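Local coordinates for YARHG domain-containing protein (Legionella pneumophila subsp. pneumophila, PDB 4G2A), which is of unknown function, a putative nutrient-binding protein that joins a DUF4424 region rich in beta strands to a helical YARHG domain, at residues A[244-247]-A[248-251]; A[251-254]-A[255-259]; A[268-271]-A[272-276]; A[305-308]-A[309-313]. All coordinates share one frame; numbering follows the deposited sequence. Where two conformers were deposited one is given.

Contact 1 (A[244-247]-A[248-251]); sequences VIYP and WLNS
Backbone bonds join Ile245 and Tyr246 to Leu249 and Asn250 in the last turns of helix 236-250, an alpha helix of the YARHG domain with a proline in its final stretch. The helix is kinked at Pro247, whose ring nitrogen has no hydrogen to give to the turn before. After the proline the ladder goes on: Leu249 N donates to Ile245 O at 3.2 Å, in the plane of that carbonyl, and Asn250 N to Tyr246 O at 2.8 Å, with an N-H...O angle of 157°. A weak bond from Trp248 N also reaches Ile245 O, so this oxygen serves two amides.

Ile245 and Leu249, four residues apart, run side by side and point the same way; the CG2 branch of Ile245, anti to its backbone N, lies 3.7 Å from Leu249 CD1. The same CD1 lies 4.4 Å from CD1 of Tyr246, three residues before Leu249, and stands oblique to the ring. The Asn250 side chain lies near Tyr246 O, its CG 3.3 Å away, but the angle at ND2 is too poor for a bond.

Beyond the segment, Ile245 rests on Ile273 of helix 263-275, and Leu249 on Met317 of helix 309-321. The indole of Trp248 leans on Leu269, Leu258 and Leu314, and thus touches three other helices. With chi1 at -75° its five-membered ring is carried back along the helix, and the CD1 edge comes to 3.0 Å from Val244 O, near the plane of the ring.

Contact 2 (A[251-254]-A[255-259]); sequences SDDA and LSKLA
Asp253 and Lys257 meet across the first turn of the short helix 254-259, where Lys257 N donates to Asp253 O at 2.8 Å and an N-H...O angle of 166°. Leu258 N donates to Ala254 O at 2.9 Å, the next bond of the ladder. The side chains of the aspartate and the lysine cross obliquely: in one of the two conformers of Asp253, OD2 lies 3.6 Å from Lys257 CB, so the carboxylate meets the root of the lysine and not its ammonium group. In that conformer OD2 has its ionic partner further on, in a salt bridge with Arg260.

Lys257 runs out extended beyond CG and passes alongside Ser251, its CD 3.4 Å from Ser251 OG. Its NZ then gives a hydrogen bond to a water at 2.8 Å. The same water is bonded to Ser251 OG and, in one of two conformers of Asp252, donates to Asp252 OD1 at 3.1 Å, a link from loop to helix that may be partial. A bound sulfate, probably from the crystallisation liquor, lies close to the lysine as well.

Ala254 and Leu258 pack on Met317 of helix 309-321. Asp253 occupies the N-cap position without a capping bond from its side chain, in a tight helix-loop-helix connection of the YARHG domain.

Contact 3 (A[268-271]-A[272-276]); sequences FLRN and TIYAQ
This is a local, buried contact within a single alpha helix, 263-275 of the YARHG domain, joining successive turns near its C-terminal end. It includes a threonine bonded back to the main chain: Thr272 OG1 donates to Phe268 O at 2.7 Å. The torsion that sets OG1 beside the backbone N, chi1 -71°, turns the hydroxyl toward the preceding turn. Thr272 N donates to the same oxygen at 3.0 Å, and the two donors arrive from opposite faces of the carbonyl plane. The hydroxyl stands well above that plane. With two donors on it, Phe268 O is gripped twice, and the polar end of this buried threonine is satisfied inside the helix.

One turn on, Ala275 N donates to Asn271 O at 2.9 Å in the carbonyl plane, with a weak bond from Tyr274 N to the same acceptor. The Tyr274 ring lies against the backbone of Arg270, its CD2 3.2 Å from Arg270 O in an oblique approach. A water bridges the ends of the Arg270 and Tyr274 side chains, accepting from Arg270 NH1 at 3.0 Å and bonded to Tyr274 OH. Gln276 turns its NE2 back to Ile273 O at 3.1 Å; NE2 also bonds Asp311 OD1, and OE1 accepts from Arg241 NE.

Side chains of several helices pack round it: Leu269 meets Val244 and Trp248 of helix 236-250 and Leu258 of helix 254-259, Ile273 reaches Leu314 of helix 309-321, and Asn271, Thr272 and Ala275 pack against Phe290 of helix 284-291.

Contact 4 (A[305-308]-A[309-313]); sequences RMLN and EEDKK
Asp311 has chi1 at -57°, which puts its CG beside the backbone N and sends the carboxylate back to the residue before the helix, where it meets the backbone amide of Asn308. The two residues come together at the start of helix 309-321, in the N-terminal cap of the last helix of the YARHG domain. Asn308 is the N-cap residue and Asp311 stands three places on. Asn308 N donates to Asp311 OD2 at 2.9 Å with an N-H...O angle of 163°, a bond from the N-cap amide to the N3 side chain; the donor sits above the carboxylate plane.

Asp311 is buried, and both its oxygens have further partners: OD2 accepts from Tyr277 OH and OD1 from Gln276 NE2, so this acid also ties the cap to Gln276 and Tyr277, just after helix 263-275. Leu307 CD2 lies 3.7 Å from Asp311 OD2.

The first ladder bond is Lys312 N to Asn308 O, 3.2 Å. Extended beyond CG, the Lys312 side chain runs back along the turn over that carbonyl, CG 3.3 Å from Asn308 O, and delivers NZ from above the carbonyl plane to Leu307 O, at 3.1 Å.

All four contacts belong to the helical YARHG domain and follow in order along the chain: contact 1 at the end of helix 236-250, contact 2 in the next loop and helix 254-259, contact 3 in helix 263-275, contact 4 at the start of helix 309-321. Contacts 1 and 2 share Ser251, centres about 10 Å apart. Contact 1 also touches contacts 3 and 4, centres about 13 Å away. Contact 2 touches contact 3 through Leu258 and Leu269, centres about 18 Å apart, but not contact 4. Contacts 3 and 4, centres about 11 Å apart, are tied by Gln276 and Asp311. Local turns and caps thus present the side chains through which these helices pack on one another.

Contact 1 (A[244-247]-A[248-251])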
# COMPACT_ATOMS: atom_id res chain seq x y z
N VAL A 244 1.73 12.79 16.47
CA VAL A 244 2.44 13.42 17.58
C VAL A 244 2.67 14.91 17.30
O VAL A 244 2.23 15.71 18.10
CB VAL A 244 3.75 12.69 18.01
CG1 VAL A 244 4.30 13.28 19.31
CG2 VAL A 244 3.52 11.17 18.20
N ILE A 245 3.35 15.28 16.19
CA ILE A 245 3.71 16.68 15.91
C ILE A 245 2.51 17.54 15.45
O ILE A 245 2.23 18.56 16.09
CB ILE A 245 4.89 16.82 14.88
CG1 ILE A 245 6.15 15.92 15.19
CG2 ILE A 245 5.27 18.26 14.59
CD1 ILE A 245 6.63 15.73 16.59
N TYR A 246 1.85 17.18 14.33
CA TYR A 246 0.76 17.97 13.74
C TYR A 246 -0.45 18.17 14.71
O TYR A 246 -0.96 19.29 14.74
CB TYR A 246 0.31 17.39 12.38
CG TYR A 246 1.37 17.34 11.29
CD1 TYR A 246 2.66 17.82 11.51
CD2 TYR A 246 1.09 16.78 10.05
CE1 TYR A 246 3.65 17.73 10.52
CE2 TYR A 246 2.06 16.69 9.05
CZ TYR A 246 3.34 17.18 9.29
OH TYR A 246 4.30 17.11 8.30
N PRO A 247 -0.90 17.21 15.56
CA PRO A 247 -2.02 17.52 16.48
C PRO A 247 -1.72 18.73 17.38
O PRO A 247 -2.63 19.53 17.58
CB PRO A 247 -2.18 16.24 17.29
CG PRO A 247 -1.66 15.18 16.40
CD PRO A 247 -0.50 15.79 15.70
N TRP A 248 -0.44 18.88 17.86
CA TRP A 248 0.01 20.02 18.68
C TRP A 248 0.05 21.30 17.87
O TRP A 248 -0.29 22.37 18.39
CB TRP A 248 1.39 19.78 19.30
CG TRP A 248 1.37 18.83 20.45
CD1 TRP A 248 1.88 17.57 20.49
CD2 TRP A 248 0.75 19.05 21.73
NE1 TRP A 248 1.59 16.97 21.69
CE2 TRP A 248 0.90 17.86 22.47
CE3 TRP A 248 0.07 20.14 22.31
CZ2 TRP A 248 0.43 17.74 23.79
CZ3 TRP A 248 -0.40 20.01 23.61
CH2 TRP A 248 -0.22 18.82 24.33
N LEU A 249 0.47 21.22 16.60
CA LEU A 249 0.55 22.41 15.77
C LEU A 249 -0.83 22.89 15.34
O LEU A 249 -1.04 24.09 15.29
CB LEU A 249 1.46 22.20 14.55
CG LEU A 249 2.96 22.12 14.86
CD1 LEU A 249 3.71 21.54 13.71
CD2 LEU A 249 3.54 23.48 15.14
N ASN A 250 -1.78 21.97 15.10
CA ASN A 250 -3.15 22.28 14.67
C ASN A 250 -4.08 22.62 15.84
O ASN A 250 -5.18 23.14 15.60
CB ASN A 250 -3.74 21.13 13.86
CG ASN A 250 -2.97 20.77 12.61
OD1 ASN A 250 -2.25 21.57 12.02
ND2 ASN A 250 -3.14 19.54 12.16
N SER A 251 -3.65 22.34 17.09
CA SER A 251 -4.39 22.59 18.32
C SER A 251 -4.74 24.07 18.44
O SER A 251 -3.93 24.94 18.09
CB SER A 251 -3.58 22.14 19.53
OG SER A 251 -4.37 22.17 20.71

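Contact 2 (A[251-254]-A[255-259])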
# COMPACT_ATOMS: atom_id res chain seq x y z
N SER A 251 -3.65 22.34 17.09
CA SER A 251 -4.39 22.59 18.32
C SER A 251 -4.74 24.07 18.44
O SER A 251 -3.93 24.94 18.09
CB SER A 251 -3.58 22.14 19.53
OG SER A 251 -4.37 22.17 20.71
N ASP A 252 -5.98 24.34 18.93
CA ASP A 252 -6.54 25.68 19.10
C ASP A 252 -5.94 26.42 20.31
O ASP A 252 -5.71 27.63 20.23
CB ASP A 252 -8.08 25.61 19.23
CG ASP A 252 -8.62 24.70 20.32
OD1 ASP A 252 -8.11 23.56 20.46
OD2 ASP A 252 -9.60 25.09 20.99
N ASP A 253 -5.68 25.68 21.43
CA ASP A 253 -5.11 26.20 22.67
C ASP A 253 -3.70 25.60 22.90
O ASP A 253 -3.36 25.24 24.03
CB ASP A 253 -6.07 25.88 23.85
CG ASP A 253 -6.36 24.39 24.06
OD1 ASP A 253 -6.87 23.74 23.12
OD2 ASP A 253 -6.09 23.89 25.17
N ALA A 254 -2.89 25.48 21.83
CA ALA A 254 -1.57 24.87 21.84
C ALA A 254 -0.68 25.26 23.03
O ALA A 254 -0.16 24.35 23.67
CB ALA A 254 -0.84 25.16 20.53
N LEU A 255 -0.51 26.56 23.35
CA LEU A 255 0.38 26.97 24.45
C LEU A 255 -0.18 26.57 25.82
O LEU A 255 0.58 26.08 26.66
CB LEU A 255 0.70 28.46 24.41
CG LEU A 255 1.50 28.92 23.17
CD1 LEU A 255 1.87 30.37 23.26
CD2 LEU A 255 2.73 28.05 22.94
N SER A 256 -1.51 26.72 26.01
CA SER A 256 -2.23 26.34 27.24
C SER A 256 -2.20 24.82 27.43
O SER A 256 -1.95 24.36 28.54
CB SER A 256 -3.67 26.83 27.18
OG SER A 256 -3.75 28.21 26.87
N LYS A 257 -2.44 24.06 26.34
CA LYS A 257 -2.45 22.60 26.31
C LYS A 257 -1.03 22.04 26.57
O LYS A 257 -0.90 21.08 27.33
CB LYS A 257 -3.02 22.11 24.96
CG LYS A 257 -3.74 20.78 25.03
CD LYS A 257 -4.43 20.46 23.70
CE LYS A 257 -4.88 19.01 23.61
NZ LYS A 257 -5.68 18.75 22.38
N LEU A 258 0.04 22.65 25.97
CA LEU A 258 1.43 22.20 26.19
C LEU A 258 1.86 22.41 27.66
O LEU A 258 2.60 21.59 28.21
CB LEU A 258 2.42 22.92 25.26
CG LEU A 258 2.53 22.51 23.80
CD1 LEU A 258 3.23 23.59 22.99
CD2 LEU A 258 3.30 21.23 23.64
N ALA A 259 1.42 23.52 28.29
CA ALA A 259 1.71 23.85 29.69
C ALA A 259 1.07 22.83 30.66
O ALA A 259 1.60 22.62 31.75
CB ALA A 259 1.22 25.26 30.01
O HOH W 1 -7.22 20.68 21.04

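Contact 3 (A[268-271]-A[272-276])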
# COMPACT_ATOMS: atom_id res chain seq x y z
N PHE A 268 9.53 13.78 26.86
CA PHE A 268 9.34 12.77 25.81
C PHE A 268 8.83 13.40 24.51
O PHE A 268 9.32 13.01 23.45
CB PHE A 268 8.41 11.63 26.27
CG PHE A 268 8.93 10.77 27.40
CD1 PHE A 268 10.29 10.45 27.49
CD2 PHE A 268 8.07 10.24 28.36
CE1 PHE A 268 10.77 9.63 28.52
CE2 PHE A 268 8.55 9.41 29.38
CZ PHE A 268 9.90 9.12 29.46
N LEU A 269 7.91 14.39 24.58
CA LEU A 269 7.38 15.08 23.40
C LEU A 269 8.48 15.80 22.63
O LEU A 269 8.53 15.69 21.40
CB LEU A 269 6.25 16.08 23.75
CG LEU A 269 5.77 16.99 22.60
CD1 LEU A 269 5.12 16.18 21.46
CD2 LEU A 269 4.83 18.04 23.09
N ARG A 270 9.33 16.55 23.36
CA ARG A 270 10.44 17.31 22.79
C ARG A 270 11.44 16.40 22.09
O ARG A 270 11.90 16.73 21.00
CB ARG A 270 11.17 18.10 23.90
CG ARG A 270 12.50 18.74 23.46
CD ARG A 270 13.37 19.21 24.62
NE ARG A 270 12.70 20.17 25.50
CZ ARG A 270 12.48 21.45 25.22
NH1 ARG A 270 12.86 21.96 24.04
NH2 ARG A 270 11.86 22.23 26.09
N ASN A 271 11.81 15.30 22.75
CA ASN A 271 12.83 14.40 22.26
C ASN A 271 12.32 13.51 21.11
O ASN A 271 13.13 13.14 20.25
CB ASN A 271 13.41 13.62 23.41
CG ASN A 271 14.38 14.50 24.18
OD1 ASN A 271 15.51 14.73 23.74
ND2 ASN A 271 13.94 15.10 25.28
N THR A 272 10.97 13.30 21.00
CA THR A 272 10.30 12.56 19.92
C THR A 272 10.50 13.32 18.58
O THR A 272 10.58 12.68 17.51
CB THR A 272 8.82 12.38 20.30
OG1 THR A 272 8.76 11.45 21.38
CG2 THR A 272 7.93 11.87 19.16
N ILE A 273 10.61 14.67 18.65
CA ILE A 273 10.80 15.56 17.51
C ILE A 273 12.12 15.19 16.79
O ILE A 273 12.16 15.18 15.56
CB ILE A 273 10.75 17.07 17.93
CG1 ILE A 273 9.35 17.45 18.47
CG2 ILE A 273 11.13 18.00 16.77
CD1 ILE A 273 9.26 18.76 19.24
N TYR A 274 13.15 14.80 17.58
CA TYR A 274 14.48 14.40 17.13
C TYR A 274 14.57 12.89 16.85
O TYR A 274 15.30 12.49 15.95
CB TYR A 274 15.52 14.76 18.20
CG TYR A 274 15.55 16.22 18.57
CD1 TYR A 274 16.33 17.12 17.85
CD2 TYR A 274 14.87 16.70 19.69
CE1 TYR A 274 16.42 18.46 18.21
CE2 TYR A 274 14.92 18.05 20.03
CZ TYR A 274 15.69 18.93 19.29
OH TYR A 274 15.78 20.26 19.62
N ALA A 275 13.88 12.06 17.67
CA ALA A 275 13.83 10.58 17.60
C ALA A 275 13.21 10.12 16.29
O ALA A 275 13.48 9.01 15.82
CB ALA A 275 13.04 10.03 18.77
N GLN A 276 12.38 11.00 15.71
CA GLN A 276 11.70 10.94 14.41
C GLN A 276 12.73 10.64 13.30
O GLN A 276 12.42 9.91 12.37
CB GLN A 276 11.05 12.35 14.17
CG GLN A 276 10.13 12.48 12.96
CD GLN A 276 9.82 13.90 12.54
OE1 GLN A 276 9.41 14.15 11.40
NE2 GLN A 276 10.00 14.88 13.42
O HOH W 2 15.12 21.29 22.23

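Contact 4 (A[305-308]-A[309-313])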
# COMPACT_ATOMS: atom_id res chain seq x y z
N ARG A 305 20.16 18.98 11.02
CA ARG A 305 19.75 19.53 9.71
C ARG A 305 18.48 18.85 9.16
O ARG A 305 17.80 19.43 8.32
CB ARG A 305 20.88 19.42 8.67
CG ARG A 305 22.15 20.22 8.99
CD ARG A 305 21.98 21.71 8.80
NE ARG A 305 23.28 22.38 8.72
CZ ARG A 305 23.47 23.59 8.20
NH1 ARG A 305 22.44 24.27 7.70
NH2 ARG A 305 24.68 24.12 8.17
N MSE A 306 18.14 17.65 9.68
CA MSE A 306 16.94 16.89 9.31
C MSE A 306 15.64 17.53 9.82
O MSE A 306 14.57 17.22 9.28
CB MSE A 306 17.05 15.44 9.81
CG MSE A 306 18.03 14.63 8.97
SE MSE A 306 18.60 12.96 9.74
CE MSE A 306 19.67 12.30 8.26
N LEU A 307 15.72 18.42 10.83
CA LEU A 307 14.52 19.08 11.37
C LEU A 307 13.93 20.05 10.33
O LEU A 307 14.64 20.88 9.76
CB LEU A 307 14.79 19.81 12.69
CG LEU A 307 15.29 18.96 13.86
CD1 LEU A 307 15.89 19.84 14.91
CD2 LEU A 307 14.17 18.16 14.49
N ASN A 308 12.64 19.88 10.07
CA ASN A 308 11.90 20.66 9.10
C ASN A 308 11.20 21.84 9.81
O ASN A 308 11.37 22.02 11.02
CB ASN A 308 10.92 19.77 8.28
CG ASN A 308 9.74 19.15 9.01
OD1 ASN A 308 9.30 19.59 10.06
ND2 ASN A 308 9.10 18.17 8.38
N GLU A 309 10.44 22.65 9.04
CA GLU A 309 9.74 23.84 9.53
C GLU A 309 8.69 23.51 10.60
O GLU A 309 8.55 24.27 11.55
CB GLU A 309 9.12 24.62 8.36
CG GLU A 309 10.18 25.32 7.51
CD GLU A 309 9.72 26.02 6.24
OE1 GLU A 309 8.66 26.70 6.27
OE2 GLU A 309 10.45 25.95 5.23
N GLU A 310 7.99 22.36 10.46
CA GLU A 310 6.97 21.91 11.41
C GLU A 310 7.60 21.60 12.77
O GLU A 310 7.07 22.03 13.79
CB GLU A 310 6.20 20.68 10.88
CG GLU A 310 5.21 20.96 9.76
CD GLU A 310 5.82 21.33 8.43
OE1 GLU A 310 6.45 20.45 7.79
OE2 GLU A 310 5.71 22.52 8.04
N ASP A 311 8.73 20.88 12.76
CA ASP A 311 9.52 20.50 13.94
C ASP A 311 9.94 21.74 14.71
O ASP A 311 9.67 21.82 15.90
CB ASP A 311 10.78 19.73 13.51
CG ASP A 311 10.53 18.47 12.69
OD1 ASP A 311 9.42 17.89 12.78
OD2 ASP A 311 11.44 18.07 11.94
N LYS A 312 10.55 22.70 14.02
CA LYS A 312 11.02 23.99 14.53
C LYS A 312 9.86 24.82 15.14
O LYS A 312 10.02 25.37 16.23
CB LYS A 312 11.75 24.77 13.42
CG LYS A 312 13.03 24.09 12.99
CD LYS A 312 13.54 24.56 11.65
CE LYS A 312 14.82 23.85 11.29
NZ LYS A 312 15.15 23.98 9.85
N LYS A 313 8.67 24.83 14.48
CA LYS A 313 7.46 25.51 15.00
C LYS A 313 7.00 24.88 16.32
O LYS A 313 6.62 25.62 17.24
CB LYS A 313 6.31 25.50 13.99
CG LYS A 313 6.44 26.52 12.88
CD LYS A 313 5.27 26.42 11.90
CE LYS A 313 5.33 27.53 10.88
NZ LYS A 313 4.12 27.54 10.02